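Local coordinates for catalase A (PDB 1A4E), which breaks down hydrogen peroxide to water and oxygen with a heme cofactor, probably protecting yeast cells from peroxide made by peroxisomal oxidases, at residues G61-F66 against L301-L306; K86-L91 against F117-G122; S103-R108 against D242-D247; W260-Q265 against G297-N302. All blocks are in the same frame, centred on the assembly; numbering follows the deposited sequence.

Contact 1 (G61-F66 against L301-L306)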
# COMPACT_ATOMS: atom_id res chain seq x y z
N GLY B 61 -21.50 -13.40 -6.71
CA GLY B 61 -20.83 -14.40 -7.52
C GLY B 61 -21.20 -15.83 -7.17
O GLY B 61 -21.83 -16.09 -6.15
N ALA B 62 -20.77 -16.75 -8.02
CA ALA B 62 -21.02 -18.18 -7.86
C ALA B 62 -20.11 -18.97 -8.78
O ALA B 62 -19.63 -18.44 -9.78
CB ALA B 62 -22.45 -18.54 -8.22
N PHE B 63 -19.83 -20.22 -8.41
CA PHE B 63 -19.04 -21.14 -9.20
C PHE B 63 -19.96 -22.06 -9.99
O PHE B 63 -21.13 -22.24 -9.64
CB PHE B 63 -18.15 -22.03 -8.32
CG PHE B 63 -17.08 -21.27 -7.56
CD1 PHE B 63 -15.86 -20.98 -8.17
CD2 PHE B 63 -17.32 -20.86 -6.24
CE1 PHE B 63 -14.88 -20.27 -7.47
CE2 PHE B 63 -16.34 -20.15 -5.55
CZ PHE B 63 -15.12 -19.86 -6.16
N GLY B 64 -19.43 -22.63 -11.07
CA GLY B 64 -20.15 -23.56 -11.91
C GLY B 64 -19.25 -24.16 -12.95
O GLY B 64 -18.07 -24.40 -12.69
N TYR B 65 -19.79 -24.41 -14.14
CA TYR B 65 -19.00 -24.96 -15.24
C TYR B 65 -19.55 -24.54 -16.59
O TYR B 65 -20.70 -24.15 -16.74
CB TYR B 65 -18.95 -26.50 -15.17
CG TYR B 65 -20.30 -27.20 -15.28
CD1 TYR B 65 -21.06 -27.46 -14.14
CD2 TYR B 65 -20.79 -27.58 -16.54
CE1 TYR B 65 -22.30 -28.09 -14.24
CE2 TYR B 65 -22.03 -28.21 -16.66
CZ TYR B 65 -22.77 -28.46 -15.50
OH TYR B 65 -24.00 -29.07 -15.62
N PHE B 66 -18.66 -24.63 -17.58
CA PHE B 66 -19.00 -24.45 -18.97
C PHE B 66 -18.92 -25.85 -19.56
O PHE B 66 -17.98 -26.60 -19.29
CB PHE B 66 -17.99 -23.54 -19.67
CG PHE B 66 -18.17 -23.48 -21.19
CD1 PHE B 66 -19.17 -22.66 -21.75
CD2 PHE B 66 -17.36 -24.25 -22.02
CE1 PHE B 66 -19.34 -22.63 -23.14
CE2 PHE B 66 -17.54 -24.21 -23.41
CZ PHE B 66 -18.53 -23.40 -23.97
N LEU B 301 -24.45 -22.41 -13.25
CA LEU B 301 -23.88 -22.00 -11.98
C LEU B 301 -24.58 -22.84 -10.91
O LEU B 301 -25.78 -22.73 -10.67
CB LEU B 301 -24.12 -20.51 -11.75
CG LEU B 301 -23.48 -19.53 -12.73
CD1 LEU B 301 -23.84 -18.13 -12.30
CD2 LEU B 301 -21.96 -19.69 -12.76
N ASN B 302 -23.80 -23.71 -10.27
CA ASN B 302 -24.34 -24.68 -9.34
C ASN B 302 -23.70 -24.74 -7.96
O ASN B 302 -23.96 -25.68 -7.20
CB ASN B 302 -24.27 -26.05 -10.00
CG ASN B 302 -22.86 -26.57 -10.28
OD1 ASN B 302 -21.84 -25.89 -10.11
ND2 ASN B 302 -22.79 -27.82 -10.72
N GLU B 303 -22.87 -23.75 -7.62
CA GLU B 303 -22.15 -23.76 -6.35
C GLU B 303 -21.95 -22.36 -5.80
O GLU B 303 -21.42 -21.47 -6.45
CB GLU B 303 -20.80 -24.42 -6.54
CG GLU B 303 -20.08 -24.74 -5.25
CD GLU B 303 -18.62 -25.14 -5.44
OE1 GLU B 303 -18.31 -25.97 -6.29
OE2 GLU B 303 -17.77 -24.60 -4.72
N ASN B 304 -22.42 -22.16 -4.57
CA ASN B 304 -22.21 -20.91 -3.86
C ASN B 304 -20.80 -20.81 -3.28
O ASN B 304 -20.22 -21.82 -2.89
CB ASN B 304 -23.23 -20.79 -2.76
CG ASN B 304 -24.59 -20.34 -3.26
OD1 ASN B 304 -24.71 -19.46 -4.11
ND2 ASN B 304 -25.65 -20.93 -2.72
N PRO B 305 -20.18 -19.62 -3.22
CA PRO B 305 -18.92 -19.38 -2.50
C PRO B 305 -19.05 -19.71 -1.02
O PRO B 305 -20.14 -19.60 -0.45
CB PRO B 305 -18.61 -17.91 -2.75
CG PRO B 305 -19.30 -17.64 -4.07
CD PRO B 305 -20.61 -18.39 -3.88
N LEU B 306 -17.96 -20.18 -0.40
CA LEU B 306 -17.94 -20.39 1.04
C LEU B 306 -17.70 -19.08 1.77
O LEU B 306 -18.24 -18.82 2.84
CB LEU B 306 -16.84 -21.37 1.41
CG LEU B 306 -17.03 -22.80 0.95
CD1 LEU B 306 -15.78 -23.59 1.26
CD2 LEU B 306 -18.24 -23.41 1.64
O HOH W 1 -23.97 -16.80 -4.47
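Phe63 and Glu303 form the hydrogen-bonded pair at which strand 59-68 meets the end of strand 294-303, antiparallel neighbours in the catalase beta-barrel. Phe63 N donates to Glu303 O at 2.8 Å, and Glu303 N returns a bond to Phe63 O at 3.1 Å. Asn302 N adds a weak third bond to the same Phe63 O. Asn302 and Glu303 thus both face Phe63, which makes a classic beta bulge. The remaining polar link is a water that bridges Gly61 O and Asn304 OD1, while Asn304 ND2 is taken by Phe249 O.

Apolar contacts follow the backbone. Phe63 CG lies anti to its carbonyl carbon (chi1 -65°), and the ring extends beside Pro305, CE2 coming 4.2 Å from Pro305 CG. The Pro305 ring itself leans on the Gly61 carbonyl, CD at 3.5 Å from Gly61 O. Beside the bulge, Leu301 CD1 approaches Ala62 CB at 4.3 Å.

The Asn302 amide is split between two neighbours. OD1 rests 3.4 Å from Gly64 CA, and ND2 meets the edge of the Tyr65 ring in plane, 3.6 Å from CE1, with amide and ring planes 66° apart. Tyr65 also makes a cation-pi contact with Arg87.

Beyond the bulge the chain leaves the sheet, and Pro305 O accepts a hydrogen bond from Gln154 of the second subunit. The chemistry is that of a barrel seam closed by backbone bonds: one carbonyl, Phe63 O, accepts from two successive amides, while apolar groups and a bridging water continue the contact where strand pairing stops.

Contact 2 (K86-L91 against F117-G122)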
# COMPACT_ATOMS: atom_id res chain seq x y z
N LYS B 86 -16.97 -31.64 -22.95
CA LYS B 86 -15.87 -31.21 -22.11
C LYS B 86 -16.29 -30.06 -21.21
O LYS B 86 -16.83 -29.05 -21.65
CB LYS B 86 -14.73 -30.79 -22.99
CG LYS B 86 -13.46 -30.35 -22.28
CD LYS B 86 -12.37 -30.26 -23.32
CE LYS B 86 -11.07 -29.93 -22.62
NZ LYS B 86 -9.97 -30.24 -23.52
N ARG B 87 -16.09 -30.29 -19.91
CA ARG B 87 -16.39 -29.28 -18.91
C ARG B 87 -15.15 -28.57 -18.41
O ARG B 87 -14.06 -29.14 -18.29
CB ARG B 87 -17.08 -29.90 -17.72
CG ARG B 87 -18.46 -30.41 -18.07
CD ARG B 87 -19.08 -30.99 -16.83
NE ARG B 87 -20.41 -31.48 -17.15
CZ ARG B 87 -21.33 -31.68 -16.21
NH1 ARG B 87 -21.09 -31.44 -14.92
NH2 ARG B 87 -22.54 -32.09 -16.58
N THR B 88 -15.33 -27.29 -18.15
CA THR B 88 -14.29 -26.42 -17.64
C THR B 88 -14.92 -25.69 -16.48
O THR B 88 -15.98 -25.09 -16.63
CB THR B 88 -13.85 -25.43 -18.73
OG1 THR B 88 -13.23 -26.24 -19.73
CG2 THR B 88 -12.91 -24.35 -18.25
N LYS B 89 -14.29 -25.72 -15.30
CA LYS B 89 -14.83 -25.04 -14.13
C LYS B 89 -14.75 -23.52 -14.33
O LYS B 89 -13.86 -23.01 -15.01
CB LYS B 89 -14.04 -25.47 -12.90
CG LYS B 89 -14.63 -24.89 -11.61
CD LYS B 89 -13.75 -25.15 -10.40
CE LYS B 89 -14.16 -24.20 -9.28
NZ LYS B 89 -13.36 -24.42 -8.09
N CYS B 90 -15.74 -22.80 -13.80
CA CYS B 90 -15.73 -21.36 -13.90
C CYS B 90 -16.24 -20.65 -12.66
O CYS B 90 -16.80 -21.27 -11.75
CB CYS B 90 -16.57 -20.96 -15.12
SG CYS B 90 -18.35 -21.19 -14.94
N LEU B 91 -15.99 -19.34 -12.60
CA LEU B 91 -16.48 -18.47 -11.54
C LEU B 91 -17.09 -17.26 -12.22
O LEU B 91 -16.46 -16.63 -13.06
CB LEU B 91 -15.33 -18.00 -10.62
CG LEU B 91 -15.55 -16.78 -9.70
CD1 LEU B 91 -16.58 -17.06 -8.62
CD2 LEU B 91 -14.23 -16.42 -9.07
N PHE B 117 -12.69 -18.86 -16.54
CA PHE B 117 -12.67 -20.27 -16.90
C PHE B 117 -11.28 -20.77 -16.58
O PHE B 117 -10.28 -20.19 -16.99
CB PHE B 117 -12.93 -20.46 -18.39
CG PHE B 117 -14.26 -19.92 -18.89
CD1 PHE B 117 -15.42 -20.69 -18.75
CD2 PHE B 117 -14.32 -18.67 -19.50
CE1 PHE B 117 -16.63 -20.21 -19.22
CE2 PHE B 117 -15.53 -18.19 -19.97
CZ PHE B 117 -16.69 -18.96 -19.84
N TYR B 118 -11.22 -21.88 -15.85
CA TYR B 118 -9.96 -22.47 -15.45
C TYR B 118 -9.61 -23.52 -16.47
O TYR B 118 -9.86 -24.71 -16.25
CB TYR B 118 -10.10 -23.09 -14.06
CG TYR B 118 -10.49 -22.09 -12.99
CD1 TYR B 118 -9.53 -21.23 -12.44
CD2 TYR B 118 -11.82 -22.03 -12.56
CE1 TYR B 118 -9.91 -20.31 -11.46
CE2 TYR B 118 -12.19 -21.11 -11.58
CZ TYR B 118 -11.23 -20.27 -11.04
OH TYR B 118 -11.60 -19.37 -10.06
N THR B 119 -9.04 -23.10 -17.60
CA THR B 119 -8.72 -24.06 -18.66
C THR B 119 -7.30 -24.63 -18.55
O THR B 119 -6.46 -24.12 -17.79
CB THR B 119 -8.93 -23.40 -20.07
OG1 THR B 119 -7.69 -22.81 -20.44
CG2 THR B 119 -10.01 -22.32 -20.09
N GLU B 120 -7.01 -25.67 -19.33
CA GLU B 120 -5.70 -26.31 -19.36
C GLU B 120 -4.63 -25.44 -20.01
O GLU B 120 -3.46 -25.81 -20.01
CB GLU B 120 -5.74 -27.60 -20.15
CG GLU B 120 -6.88 -28.50 -19.75
CD GLU B 120 -7.34 -29.37 -20.91
OE1 GLU B 120 -7.65 -28.82 -21.97
OE2 GLU B 120 -7.38 -30.58 -20.75
N GLU B 121 -5.03 -24.31 -20.61
CA GLU B 121 -4.11 -23.36 -21.22
C GLU B 121 -4.15 -22.04 -20.46
O GLU B 121 -3.93 -20.96 -21.00
CB GLU B 121 -4.51 -23.13 -22.66
CG GLU B 121 -4.46 -24.37 -23.54
CD GLU B 121 -5.04 -24.17 -24.93
OE1 GLU B 121 -6.09 -23.55 -25.09
OE2 GLU B 121 -4.42 -24.66 -25.88
N GLY B 122 -4.44 -22.13 -19.16
CA GLY B 122 -4.53 -20.97 -18.30
C GLY B 122 -5.95 -20.47 -18.15
O GLY B 122 -6.90 -21.02 -18.69
O HOH W 2 -11.42 -26.93 -15.19
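Thr119 OG1 is held twice within the turn that ends strand 112-119: it donates to Gly122 O at 2.6 Å and accepts from Glu121 N at 3.1 Å, the second bond defining an ST turn. Thr119 to Gly122 form a type I beta turn, and Thr119 CG2 touches Thr88 CG2 at 4.0 Å.

Between strands 87-95 and 112-119, antiparallel neighbours in the beta-barrel, Tyr118 N donates to Lys89 O over 3.0 Å in a nearly straight bond (174° at the hydrogen). On the other side of the same residue pair, a water accepts from Lys89 N and donates to Tyr118 O, standing in for the return bond. Cys90 and Phe117 form a non-hydrogen-bonded pair with both side chains on one face; Cys90 CB packs 3.8 Å from Phe117 CD1. The Tyr118 ring runs alongside the opposite backbone, its CD2 3.3 Å from Lys89 O, and its OH passes near Leu91 CB before bonding to Val358 O.

Where the two strands part, Lys86 stretches out fully, CG anti to the backbone N (chi1 -178°), and meets Glu120 tip to tip: NZ lies 3.1 Å from OE1, on the syn side but 31° out of the carboxylate plane. Ala79 O and Ser82 OG also bind this ammonium. Charge thus ties Glu120 of the turn to the residue just before strand 87-95, while the direct backbone bond lies further along at Tyr118.

Contact 3 (S103-R108 against D242-D247)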
# COMPACT_ATOMS: atom_id res chain seq x y z
N SER B 103 -24.34 -0.05 -2.15
CA SER B 103 -25.53 0.29 -2.92
C SER B 103 -26.43 -0.89 -3.23
O SER B 103 -26.03 -2.04 -3.09
CB SER B 103 -25.09 0.97 -4.21
OG SER B 103 -24.29 0.11 -5.02
N ALA B 104 -27.67 -0.56 -3.62
CA ALA B 104 -28.70 -1.54 -3.89
C ALA B 104 -28.58 -2.33 -5.17
O ALA B 104 -28.01 -1.89 -6.16
CB ALA B 104 -30.06 -0.88 -3.92
N ASP B 105 -29.15 -3.52 -5.14
CA ASP B 105 -29.17 -4.41 -6.28
C ASP B 105 -30.07 -4.02 -7.43
O ASP B 105 -29.72 -4.20 -8.59
CB ASP B 105 -29.57 -5.81 -5.85
CG ASP B 105 -28.43 -6.64 -5.29
OD1 ASP B 105 -27.27 -6.28 -5.45
OD2 ASP B 105 -28.71 -7.68 -4.70
N THR B 106 -31.26 -3.51 -7.08
CA THR B 106 -32.25 -3.17 -8.09
C THR B 106 -32.29 -1.69 -8.42
O THR B 106 -33.26 -0.98 -8.14
CB THR B 106 -33.65 -3.70 -7.59
OG1 THR B 106 -33.94 -3.08 -6.35
CG2 THR B 106 -33.68 -5.22 -7.45
N VAL B 107 -31.18 -1.19 -8.98
CA VAL B 107 -31.10 0.17 -9.49
C VAL B 107 -31.00 0.10 -11.01
O VAL B 107 -30.83 -0.98 -11.58
CB VAL B 107 -29.85 0.96 -8.98
CG1 VAL B 107 -29.99 1.19 -7.49
CG2 VAL B 107 -28.55 0.23 -9.33
N ARG B 108 -31.13 1.22 -11.72
CA ARG B 108 -30.94 1.21 -13.16
C ARG B 108 -29.46 1.34 -13.41
O ARG B 108 -28.78 2.22 -12.89
CB ARG B 108 -31.71 2.37 -13.80
CG ARG B 108 -31.32 2.69 -15.24
CD ARG B 108 -32.38 3.55 -15.89
NE ARG B 108 -33.41 2.65 -16.37
CZ ARG B 108 -34.66 2.68 -15.95
NH1 ARG B 108 -35.09 3.55 -15.05
NH2 ARG B 108 -35.49 1.77 -16.41
N ASP B 242 -30.22 -6.16 -1.11
CA ASP B 242 -29.47 -7.34 -1.54
C ASP B 242 -30.34 -8.41 -2.16
O ASP B 242 -30.05 -9.61 -2.10
CB ASP B 242 -28.73 -7.91 -0.34
CG ASP B 242 -27.75 -6.91 0.26
OD1 ASP B 242 -26.80 -6.53 -0.42
OD2 ASP B 242 -27.96 -6.50 1.39
N TYR B 243 -31.38 -7.93 -2.86
CA TYR B 243 -32.37 -8.77 -3.50
C TYR B 243 -31.80 -9.77 -4.50
O TYR B 243 -32.10 -10.96 -4.39
CB TYR B 243 -33.38 -7.83 -4.17
CG TYR B 243 -34.58 -8.54 -4.78
CD1 TYR B 243 -35.60 -9.02 -3.97
CD2 TYR B 243 -34.64 -8.71 -6.17
CE1 TYR B 243 -36.69 -9.68 -4.54
CE2 TYR B 243 -35.73 -9.36 -6.74
CZ TYR B 243 -36.74 -9.84 -5.92
OH TYR B 243 -37.82 -10.48 -6.50
N CYS B 244 -30.98 -9.32 -5.46
CA CYS B 244 -30.40 -10.20 -6.46
C CYS B 244 -29.34 -11.13 -5.87
O CYS B 244 -29.23 -12.27 -6.32
CB CYS B 244 -29.81 -9.35 -7.58
SG CYS B 244 -31.04 -8.34 -8.44
N GLN B 245 -28.59 -10.70 -4.85
CA GLN B 245 -27.63 -11.55 -4.16
C GLN B 245 -28.36 -12.69 -3.45
O GLN B 245 -27.96 -13.85 -3.53
CB GLN B 245 -26.84 -10.70 -3.13
CG GLN B 245 -25.99 -11.43 -2.08
CD GLN B 245 -24.99 -12.42 -2.64
OE1 GLN B 245 -24.16 -12.08 -3.48
NE2 GLN B 245 -25.04 -13.68 -2.21
N GLN B 246 -29.46 -12.34 -2.78
CA GLN B 246 -30.29 -13.31 -2.10
C GLN B 246 -30.93 -14.28 -3.09
O GLN B 246 -31.00 -15.48 -2.83
CB GLN B 246 -31.36 -12.58 -1.34
CG GLN B 246 -32.18 -13.52 -0.50
CD GLN B 246 -33.15 -12.84 0.43
OE1 GLN B 246 -33.98 -13.51 1.03
NE2 GLN B 246 -33.11 -11.52 0.62
N ASP B 247 -31.38 -13.76 -4.25
CA ASP B 247 -31.98 -14.58 -5.27
C ASP B 247 -31.01 -15.63 -5.83
O ASP B 247 -31.37 -16.80 -5.94
CB ASP B 247 -32.48 -13.67 -6.40
CG ASP B 247 -33.03 -14.45 -7.58
OD1 ASP B 247 -34.18 -14.90 -7.54
OD2 ASP B 247 -32.29 -14.65 -8.54
O HOH W 3 -26.36 -3.67 -0.70
O HOH W 4 -26.07 -7.49 -2.97
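A buried carboxylate set against the first turn of a helix joins the loop between strands 87-95 and 112-119 to the start of helix 243-253. Asp105 supplies it. Its OD2 accepts a hydrogen bond from Gln245 N at 3.0 Å, met on the syn side but 33° out of the carboxylate plane, and it also lies 2.9 Å from Cys244 N. Asp242 occupies the N-cap position without making a capping bond of its own, so the carboxylate at the opening of the helix comes from a distant part of the chain. The helix dipole and these amides would probably stabilise its negative charge.

The other oxygen turns to different partners. Asp105 OD1 is hydrogen-bonded to His58 NE2, and a water 3.0 Å from Asp105 OD1 bridges it to Asp242 OD1. A second water spans Ser103 O and Asp242 OD1, and Arg151 of the second subunit forms a salt bridge to that same carboxylate oxygen. An alanine at Asp105 would probably leave Gln245 N and His58 NE2 without their partner and loosen the loop from the helix.

Van der Waals contacts flank the carboxylate. Cys244 SG lies 3.9 Å from Asp105 CB. Thr106 CG2, anti to the carbonyl carbon, reaches Tyr243 CD2 at 3.8 Å, whereas Thr106 OG1 turns to Ala233 O in helix 230-239.

That helix packs on both segments, Ile236 touching Thr106 and Tyr243, so the loop is lodged between helix 230-239 and the beginning of helix 243-253, with Ser60 of strand 59-68 bonded to Gln245 OE1.

Contact 4 (W260-Q265 against G297-N302)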
# COMPACT_ATOMS: atom_id res chain seq x y z
N TRP B 260 -27.24 -20.72 -18.90
CA TRP B 260 -27.21 -19.84 -20.04
C TRP B 260 -26.69 -20.65 -21.22
O TRP B 260 -25.87 -21.55 -21.04
CB TRP B 260 -26.27 -18.66 -19.80
CG TRP B 260 -26.73 -17.62 -18.78
CD1 TRP B 260 -27.29 -16.44 -19.20
CD2 TRP B 260 -26.67 -17.70 -17.40
NE1 TRP B 260 -27.61 -15.78 -18.12
CE2 TRP B 260 -27.25 -16.48 -17.03
CE3 TRP B 260 -26.22 -18.59 -16.42
CZ2 TRP B 260 -27.41 -16.13 -15.69
CZ3 TRP B 260 -26.37 -18.24 -15.08
CH2 TRP B 260 -26.96 -17.02 -14.72
N THR B 261 -27.19 -20.40 -22.43
CA THR B 261 -26.66 -21.04 -23.63
C THR B 261 -25.76 -20.02 -24.31
O THR B 261 -26.13 -18.86 -24.48
CB THR B 261 -27.82 -21.45 -24.56
OG1 THR B 261 -28.65 -22.32 -23.81
CG2 THR B 261 -27.35 -22.19 -25.79
N VAL B 262 -24.55 -20.44 -24.67
CA VAL B 262 -23.57 -19.60 -25.32
C VAL B 262 -23.63 -19.77 -26.84
O VAL B 262 -23.60 -20.88 -27.36
CB VAL B 262 -22.16 -19.97 -24.78
CG1 VAL B 262 -21.11 -19.05 -25.38
CG2 VAL B 262 -22.14 -19.82 -23.27
N TYR B 263 -23.69 -18.65 -27.56
CA TYR B 263 -23.73 -18.62 -29.01
C TYR B 263 -22.69 -17.63 -29.50
O TYR B 263 -22.23 -16.79 -28.73
CB TYR B 263 -25.05 -18.12 -29.59
CG TYR B 263 -26.29 -18.89 -29.21
CD1 TYR B 263 -27.01 -18.53 -28.07
CD2 TYR B 263 -26.72 -19.95 -30.01
CE1 TYR B 263 -28.17 -19.24 -27.72
CE2 TYR B 263 -27.87 -20.66 -29.67
CZ TYR B 263 -28.58 -20.30 -28.52
OH TYR B 263 -29.70 -21.02 -28.17
N ILE B 264 -22.30 -17.72 -30.77
CA ILE B 264 -21.42 -16.74 -31.38
C ILE B 264 -21.93 -16.34 -32.76
O ILE B 264 -22.69 -17.06 -33.41
CB ILE B 264 -19.95 -17.25 -31.56
CG1 ILE B 264 -19.90 -18.52 -32.39
CG2 ILE B 264 -19.34 -17.44 -30.17
CD1 ILE B 264 -18.47 -18.95 -32.77
N GLN B 265 -21.53 -15.14 -33.19
CA GLN B 265 -21.75 -14.65 -34.54
C GLN B 265 -20.35 -14.56 -35.12
O GLN B 265 -19.45 -13.99 -34.50
CB GLN B 265 -22.34 -13.27 -34.58
CG GLN B 265 -23.80 -13.17 -34.21
CD GLN B 265 -24.23 -11.72 -34.15
OE1 GLN B 265 -23.72 -10.97 -33.32
NE2 GLN B 265 -25.14 -11.25 -35.01
N GLY B 297 -22.11 -23.83 -26.37
CA GLY B 297 -22.24 -24.65 -25.18
C GLY B 297 -23.09 -24.04 -24.08
O GLY B 297 -23.95 -23.21 -24.35
N LYS B 298 -22.85 -24.43 -22.82
CA LYS B 298 -23.66 -23.98 -21.68
C LYS B 298 -22.83 -23.49 -20.51
O LYS B 298 -21.73 -23.99 -20.27
CB LYS B 298 -24.51 -25.08 -21.07
CG LYS B 298 -25.27 -26.00 -21.98
CD LYS B 298 -26.73 -26.16 -21.54
CE LYS B 298 -27.50 -24.84 -21.70
NZ LYS B 298 -28.91 -25.10 -21.88
N ILE B 299 -23.35 -22.52 -19.76
CA ILE B 299 -22.76 -22.13 -18.49
C ILE B 299 -23.83 -22.46 -17.45
O ILE B 299 -24.95 -21.96 -17.53
CB ILE B 299 -22.41 -20.62 -18.49
CG1 ILE B 299 -21.23 -20.38 -19.43
CG2 ILE B 299 -22.09 -20.15 -17.06
CD1 ILE B 299 -20.84 -18.90 -19.61
N VAL B 300 -23.53 -23.35 -16.49
CA VAL B 300 -24.43 -23.65 -15.38
C VAL B 300 -23.75 -23.15 -14.11
O VAL B 300 -22.56 -23.39 -13.91
CB VAL B 300 -24.68 -25.18 -15.26
CG1 VAL B 300 -25.70 -25.46 -14.15
CG2 VAL B 300 -25.20 -25.74 -16.57
N LEU B 301 -24.45 -22.41 -13.25
CA LEU B 301 -23.88 -22.00 -11.98
C LEU B 301 -24.58 -22.84 -10.91
O LEU B 301 -25.78 -22.73 -10.67
CB LEU B 301 -24.12 -20.51 -11.75
CG LEU B 301 -23.48 -19.53 -12.73
CD1 LEU B 301 -23.84 -18.13 -12.30
CD2 LEU B 301 -21.96 -19.69 -12.76
N ASN B 302 -23.80 -23.71 -10.27
CA ASN B 302 -24.34 -24.68 -9.34
C ASN B 302 -23.70 -24.74 -7.96
O ASN B 302 -23.96 -25.68 -7.20
CB ASN B 302 -24.27 -26.05 -10.00
CG ASN B 302 -22.86 -26.57 -10.28
OD1 ASN B 302 -21.84 -25.89 -10.11
ND2 ASN B 302 -22.79 -27.82 -10.72
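Trp260 and Ile299 pair as hydrogen-bonded neighbours where antiparallel strands 259-267 and 294-303 meet. Trp260 N donates to Ile299 O at 2.9 Å, and Ile299 N answers to Trp260 O at 3.0 Å. Two residues along, Val262 N gives Gly297 O an almost straight bond of 2.9 Å (173° at the hydrogen); the return bond from Gly297 N to Val262 O is weak.

Side chains of Trp260, Val262 and Ile299 share one face of the sheet. With CG anti to the carbonyl carbon (chi1 -71°), the indole reaches toward strand 294-303 with its six-membered ring: Ile299 O sits at its edge, in plane, and CZ3 comes 3.8 Å from Leu301 CD1. Val262 CG2 fits against Ile299 CG1 at 4.0 Å. On the other face, Lys298 bends at chi2 and chi3 to bring NZ 3.4 Å from Thr261 OG1, a weak bond.

Outer residues fix these groups. Trp260 NE1 donates to Met195 O, which holds the five-membered ring on the side away from Leu301, and Phe113 meets the indole edge-to-face. An alanine in place of Trp260 would probably leave Met195 O without this donor and open a gap beside Leu301 and Phe113. Phe66 of strand 59-68 packs on both Val262 and Ile299, and Asp222 holds Lys298 NZ in a salt bridge while bonding Thr261 OG1.

The two faces therefore differ in chemistry: one joins the strands through aromatic and aliphatic groups, the other through an ammonium and a hydroxyl whose stronger common partner is the carboxylate of Asp222.

Overall arrangement
Contacts 1, 2 and 4 belong to one antiparallel sheet, whose strands run in the order 259-267, 294-303, 59-68, 87-95, 112-119. Contacts 1 and 4 share Leu301 and Asn302, and Tyr65 O to Val300 N (3.0 Å) continues their pairing; Gly64 N to Cys90 O (3.0 Å) joins contact 1 to contact 2. Phe117 and Ile299 also touch, linking contacts 2 and 4. Contact 3 stands apart, its centre about 18 Å from that of contact 1, but both meet the second subunit. A bound heme lies about 8 Å from Gly61 and about 9 Å from the Leu91 side chain, while the Asp105 side chain is about 11 Å from that of active-site His56.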